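Local coordinates for type-2 ice-structuring protein (Brachyopsis rostratus, PDB 2ZIB) that binds to ice crystals and inhibits their growth, protecting fish blood from freezing in subzero sea water, and is built on a C-type lectin fold, at residues L33-A36 / N37-K41; A46-S50 / L51-L55. All blocks are in the same frame, centred on the assembly; numbering follows the deposited sequence.

Interaction 1. Residues L33-A36 / N37-K41; sequences LAEA and NCVNK
Glu35 and Val39 touch one turn apart on helix 31-40 of the C-type lectin fold, near the end where the helix gives way to loop at Lys41. From CB the Glu35 chain runs to CG, set anti to the backbone N (chi1 169°), then bends at the next bond, which leans the carboxylate forward along the helix, beside Val39. There CD lies 4.1 Å from Val39 CG2, and OE2 is closer, 3.5 Å from the same methyl. CG2 also packs against the Glu35 carbonyl, 3.4 Å from O, so this one methyl touches both the backbone oxygen and the carboxylate of Glu35. The polar tip is committed elsewhere: OE2 is hydrogen-bonded to His44 ND1, and OE1 to Leu45 N and Thr81 OG1, which ties the helix to strand 44-45 and fixes the rotation of the carboxylate. Along the backbone, N-H groups of Asn37 to Asn40 donate to the carbonyls four residues earlier, Leu33 to Ala36. On the buried face Cys38 SG, beside its own backbone N, lies 3.3 Å from Ala34 O and is joined by a disulfide to Cys128. Toward solvent, Ala36 O accepts from Asn40 N and from a water, which also donates to Asn40 OD1 at 3.1 Å.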
ATOM      1  N   LEU A  33      -2.876   4.180 -11.679  1.00  6.98           N
ATOM      2  CA  LEU A  33      -3.012   2.912 -12.424  1.00  6.97           C
ATOM      3  C   LEU A  33      -2.839   1.750 -11.482  1.00  6.48           C
ATOM      4  O   LEU A  33      -3.517   0.728 -11.655  1.00  6.95           O
ATOM      5  CB  LEU A  33      -1.991   2.830 -13.566  1.00  7.45           C
ATOM      6  CG  LEU A  33      -2.583   3.166 -14.943  1.00  7.30           C
ATOM      7  CD1 LEU A  33      -3.081   4.621 -14.969  1.00 10.03           C
ATOM      8  CD2 LEU A  33      -1.548   2.882 -16.029  1.00 10.93           C
ATOM      9  N   ALA A  34      -1.941   1.856 -10.497  1.00  6.31           N
ATOM     10  CA  ALA A  34      -1.715   0.736  -9.586  1.00  6.90           C
ATOM     11  C   ALA A  34      -2.993   0.479  -8.750  1.00  5.90           C
ATOM     12  O   ALA A  34      -3.381  -0.691  -8.522  1.00  6.51           O
ATOM     13  CB  ALA A  34      -0.511   1.023  -8.683  1.00  7.85           C
ATOM     14  N   GLU A  35      -3.652   1.529  -8.266  1.00  6.20           N
ATOM     15  CA  GLU A  35      -4.914   1.349  -7.544  1.00  6.07           C
ATOM     16  C   GLU A  35      -5.981   0.723  -8.462  1.00  6.20           C
ATOM     17  O   GLU A  35      -6.657  -0.238  -8.074  1.00  6.47           O
ATOM     18  CB  GLU A  35      -5.386   2.673  -6.958  1.00  7.16           C
ATOM     19  CG  GLU A  35      -6.818   2.608  -6.421  1.00  7.34           C
ATOM     20  CD  GLU A  35      -7.020   1.717  -5.211  1.00  7.33           C
ATOM     21  OE1 GLU A  35      -6.048   1.320  -4.519  1.00  6.58           O
ATOM     22  OE2 GLU A  35      -8.209   1.476  -4.885  1.00  7.30           O
ATOM     23  N   ALA A  36      -6.112   1.216  -9.692  1.00  6.89           N
ATOM     24  CA  ALA A  36      -7.091   0.644 -10.624  1.00  6.09           C
ATOM     25  C   ALA A  36      -6.799  -0.810 -10.920  1.00  6.76           C
ATOM     26  O   ALA A  36      -7.702  -1.647 -11.039  1.00  7.17           O
ATOM     27  CB  ALA A  36      -7.094   1.448 -11.909  1.00  7.50           C
ATOM     28  N   ASN A  37      -5.515  -1.162 -11.037  1.00  6.75           N
ATOM     29  CA  ASN A  37      -5.069  -2.528 -11.249  1.00  6.44           C
ATOM     30  C   ASN A  37      -5.511  -3.419 -10.072  1.00  5.91           C
ATOM     31  O   ASN A  37      -6.111  -4.492 -10.252  1.00  6.89           O
ATOM     32  CB  ASN A  37      -3.538  -2.494 -11.432  1.00  6.90           C
ATOM     33  CG  ASN A  37      -2.926  -3.839 -11.761  1.00  7.44           C
ATOM     34  OD1 ASN A  37      -1.960  -4.278 -11.013  1.00 10.31           O
ATOM     35  ND2 ASN A  37      -3.355  -4.457 -12.772  1.00  7.59           N
ATOM     36  N   CYS A  38      -5.278  -2.949  -8.848  1.00  5.80           N
ATOM     37  CA  CYS A  38      -5.698  -3.707  -7.671  1.00  6.08           C
ATOM     38  C   CYS A  38      -7.217  -3.875  -7.639  1.00  6.41           C
ATOM     39  O   CYS A  38      -7.706  -4.974  -7.290  1.00  7.06           O
ATOM     40  CB  CYS A  38      -5.244  -3.013  -6.385  1.00  6.25           C
ATOM     41  SG  CYS A  38      -3.463  -2.939  -6.134  1.00  6.71           S
ATOM     42  N   VAL A  39      -7.978  -2.838  -8.019  1.00  6.09           N
ATOM     43  CA  VAL A  39      -9.441  -2.944  -8.049  1.00  6.27           C
ATOM     44  C   VAL A  39      -9.875  -3.968  -9.099  1.00  6.91           C
ATOM     45  O   VAL A  39     -10.755  -4.807  -8.835  1.00  7.46           O
ATOM     46  CB  VAL A  39     -10.080  -1.544  -8.295  1.00  7.03           C
ATOM     47  CG1 VAL A  39     -11.607  -1.639  -8.575  1.00  9.25           C
ATOM     48  CG2 VAL A  39      -9.850  -0.639  -7.084  1.00  7.76           C
ATOM     49  N   ASN A  40      -9.253  -3.980 -10.291  1.00  6.29           N
ATOM     50  CA  ASN A  40      -9.590  -4.999 -11.274  1.00  6.65           C
ATOM     51  C   ASN A  40      -9.365  -6.397 -10.725  1.00  6.58           C
ATOM     52  O   ASN A  40     -10.094  -7.336 -11.067  1.00  7.36           O
ATOM     53  CB  ASN A  40      -8.723  -4.813 -12.545  1.00  6.78           C
ATOM     54  CG  ASN A  40      -9.196  -3.692 -13.421  1.00  6.42           C
ATOM     55  OD1 ASN A  40     -10.366  -3.278 -13.382  1.00  7.62           O
ATOM     56  ND2 ASN A  40      -8.269  -3.144 -14.231  1.00  7.94           N
ATOM     57  N   LYS A  41      -8.370  -6.531  -9.844  1.00  6.60           N
ATOM     58  CA  LYS A  41      -7.993  -7.813  -9.241  1.00  7.65           C
ATOM     59  C   LYS A  41      -8.761  -8.098  -7.964  1.00  8.26           C
ATOM     60  O   LYS A  41      -8.458  -9.090  -7.306  1.00  9.98           O
ATOM     61  CB  LYS A  41      -6.479  -7.848  -8.965  1.00  8.01           C
ATOM     62  CG  LYS A  41      -5.622  -7.801 -10.227  1.00  9.04           C
ATOM     63  CD  LYS A  41      -4.122  -7.724  -9.830  1.00 12.60           C
ATOM     64  CE  LYS A  41      -3.232  -7.508 -11.006  1.00 17.75           C
ATOM     65  NZ  LYS A  41      -3.408  -8.444 -12.108  1.00 21.35           N
TER
HETATM   66  O   HOH W   1     -10.291  -0.599 -11.732  1.00  9.99           O

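Interaction 2. Residues A46-S50 / L51-L55; sequences ASIHS and LEEQL
Leu51 starts helix 51-60 directly after Ser50, the N-cap. Glu52 comes next; its CB passes 3.4 Å from Ser50 OG, and a water links that hydroxyl to Glu52 OE1. Glu53 makes two of the three direct hydrogen bonds. Its N donates to Ser50 OG at 3.0 Å in a nearly straight bond, the hydroxyl being placed for it by chi1 of 64°, between the backbone N and the carbonyl carbon of Ser50. Its extended side chain turns back alongside His49, pointing the same way, and OE1 takes His49 N at 2.8 Å, nearly along the carboxylate C-O axis, though the bond is bent at the hydrogen (141°). OE1 also lies at the edge of the His49 ring, whose plane is 62° from the carboxylate; OE2 forms a salt bridge with Arg20, while His49 ND1 is bound to Asp87. Gln54 N donates to Ser50 O at 3.0 Å, starting the regular helical bonding. The Gln54 side chain crosses Ile48, with OE1 3.6 Å from Ile48 CD1, and its amide goes on to Trp115 and Asp112. Ser50 is thus a serine N-cap, with Glu53 reaching back one residue beyond it, in this C-type lectin fold.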
ATOM      1  N   ALA A  46      -2.490  -1.866  -0.920  1.00  6.45           N
ATOM      2  CA  ALA A  46      -2.544  -2.302   0.473  1.00  7.66           C
ATOM      3  C   ALA A  46      -2.624  -1.126   1.428  1.00  6.79           C
ATOM      4  O   ALA A  46      -1.873  -0.146   1.325  1.00  8.44           O
ATOM      5  CB  ALA A  46      -1.299  -3.112   0.792  1.00  9.04           C
ATOM      6  N   SER A  47      -3.481  -1.284   2.449  1.00  8.01           N
ATOM      7  CA  SER A  47      -3.408  -0.461   3.654  1.00  7.39           C
ATOM      8  C   SER A  47      -2.616  -1.220   4.715  1.00  9.12           C
ATOM      9  O   SER A  47      -2.560  -2.462   4.704  1.00  9.29           O
ATOM     10  CB  SER A  47      -4.810  -0.117   4.138  1.00  9.03           C
ATOM     11  OG  SER A  47      -5.475  -1.303   4.533  1.00  9.19           O
ATOM     12  N   ILE A  48      -2.007  -0.479   5.640  1.00  9.12           N
ATOM     13  CA  ILE A  48      -1.105  -1.033   6.639  1.00  9.59           C
ATOM     14  C   ILE A  48      -1.491  -0.523   8.018  1.00 10.36           C
ATOM     15  O   ILE A  48      -1.657   0.688   8.235  1.00 11.26           O
ATOM     16  CB  ILE A  48       0.342  -0.643   6.317  1.00  9.20           C
ATOM     17  CG1 ILE A  48       0.730  -1.060   4.886  1.00  9.63           C
ATOM     18  CG2 ILE A  48       1.294  -1.226   7.384  1.00 11.75           C
ATOM     19  CD1 ILE A  48       2.182  -0.825   4.511  1.00 11.09           C
ATOM     20  N   HIS A  49      -1.689  -1.454   8.956  1.00 11.24           N
ATOM     21  CA  HIS A  49      -2.344  -1.105  10.234  1.00 12.75           C
ATOM     22  C   HIS A  49      -1.539  -1.463  11.450  1.00 13.42           C
ATOM     23  O   HIS A  49      -2.022  -1.285  12.563  1.00 15.97           O
ATOM     24  CB  HIS A  49      -3.717  -1.787  10.296  1.00 13.01           C
ATOM     25  CG  HIS A  49      -4.605  -1.310   9.199  1.00 11.47           C
ATOM     26  ND1 HIS A  49      -5.194  -0.074   9.250  1.00 11.99           N
ATOM     27  CD2 HIS A  49      -4.882  -1.825   7.973  1.00 11.97           C
ATOM     28  CE1 HIS A  49      -5.819   0.151   8.104  1.00 12.00           C
ATOM     29  NE2 HIS A  49      -5.662  -0.914   7.322  1.00 12.59           N
ATOM     30  N   SER A  50      -0.314  -1.930  11.250  1.00 13.52           N
ATOM     31  CA  SER A  50       0.583  -2.281  12.367  1.00 14.42           C
ATOM     32  C   SER A  50       1.976  -2.427  11.865  1.00 14.98           C
ATOM     33  O   SER A  50       2.201  -2.630  10.665  1.00 14.27           O
ATOM     34  CB  SER A  50       0.192  -3.618  13.023  1.00 16.42           C
ATOM     35  OG  SER A  50       0.347  -4.666  12.108  1.00 17.72           O
ATOM     36  N   LEU A  51       2.938  -2.426  12.792  1.00 15.29           N
ATOM     37  CA  LEU A  51       4.300  -2.744  12.405  1.00 15.17           C
ATOM     38  C   LEU A  51       4.385  -4.165  11.916  1.00 16.10           C
ATOM     39  O   LEU A  51       5.170  -4.456  11.018  1.00 14.90           O
ATOM     40  CB  LEU A  51       5.280  -2.515  13.571  1.00 16.01           C
ATOM     41  CG  LEU A  51       6.752  -2.763  13.191  1.00 17.93           C
ATOM     42  CD1 LEU A  51       7.376  -1.927  12.056  1.00 16.71           C
ATOM     43  CD2 LEU A  51       7.619  -2.606  14.476  1.00 21.33           C
ATOM     44  N   GLU A  52       3.568  -5.059  12.481  1.00 16.22           N
ATOM     45  CA  GLU A  52       3.543  -6.431  11.958  1.00 18.06           C
ATOM     46  C   GLU A  52       3.239  -6.497  10.460  1.00 16.15           C
ATOM     47  O   GLU A  52       3.915  -7.216   9.709  1.00 15.34           O
ATOM     48  CB  GLU A  52       2.491  -7.222  12.730  1.00 19.39           C
ATOM     49  CG  GLU A  52       2.409  -8.701  12.463  1.00 24.62           C
ATOM     50  CD  GLU A  52       1.662  -9.391  13.593  1.00 30.40           C
ATOM     51  OE1 GLU A  52       0.445  -9.102  13.796  1.00 34.09           O
ATOM     52  OE2 GLU A  52       2.290 -10.181  14.316  1.00 30.99           O
ATOM     53  N   GLU A  53       2.234  -5.747  10.034  1.00 14.34           N
ATOM     54  CA  GLU A  53       1.901  -5.682   8.597  1.00 14.07           C
ATOM     55  C   GLU A  53       2.994  -5.005   7.795  1.00 13.42           C
ATOM     56  O   GLU A  53       3.354  -5.491   6.731  1.00 12.40           O
ATOM     57  CB  GLU A  53       0.558  -4.977   8.419  1.00 13.86           C
ATOM     58  CG  GLU A  53      -0.594  -5.922   8.697  1.00 14.18           C
ATOM     59  CD  GLU A  53      -1.939  -5.323   8.390  1.00 13.87           C
ATOM     60  OE1 GLU A  53      -2.054  -4.092   8.204  1.00 13.93           O
ATOM     61  OE2 GLU A  53      -2.928  -6.099   8.278  1.00 16.58           O
ATOM     62  N   GLN A  54       3.550  -3.920   8.328  1.00 12.36           N
ATOM     63  CA  GLN A  54       4.660  -3.204   7.688  1.00 13.01           C
ATOM     64  C   GLN A  54       5.768  -4.193   7.390  1.00 13.54           C
ATOM     65  O   GLN A  54       6.331  -4.216   6.307  1.00 12.40           O
ATOM     66  CB  GLN A  54       5.152  -2.073   8.603  1.00 12.31           C
ATOM     67  CG  GLN A  54       6.427  -1.355   8.138  1.00 11.91           C
ATOM     68  CD  GLN A  54       6.217  -0.409   6.946  1.00  9.71           C
ATOM     69  OE1 GLN A  54       5.073  -0.141   6.540  1.00 10.03           O
ATOM     70  NE2 GLN A  54       7.305   0.083   6.377  1.00 10.24           N
ATOM     71  N   LEU A  55       6.148  -4.980   8.408  1.00 13.87           N
ATOM     72  CA  LEU A  55       7.261  -5.892   8.249  1.00 13.08           C
ATOM     73  C   LEU A  55       6.919  -7.061   7.321  1.00 13.84           C
ATOM     74  O   LEU A  55       7.766  -7.515   6.551  1.00 14.05           O
ATOM     75  CB  LEU A  55       7.718  -6.411   9.634  1.00 15.10           C
ATOM     76  CG  LEU A  55       8.340  -5.352  10.568  1.00 13.95           C
ATOM     77  CD1 LEU A  55       8.585  -6.000  11.980  1.00 15.41           C
ATOM     78  CD2 LEU A  55       9.653  -4.739   9.961  1.00 17.32           C
TER
HETATM   79  O   HOH W   2      -1.367  -7.064  12.228  1.00 38.78           O

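From the N terminus the chain first meets interaction 1, within helix 31-40, then turns through strand 44-45 into the loop that enters interaction 2 at the start of helix 51-60. The two follow in series, neither nesting nor crossing. Each is local, so no long loop is closed: the first spans turns of a single helix, the second a loop-to-helix junction. Their centres lie 19 Å apart on opposite sides of the chain's centre, and their nearest atoms are about 5 Å apart without touching. Strand 124-131 relates them: it holds Cys128, the disulfide partner in interaction 1, and pairs through Ile127 with Ala46 of interaction 2.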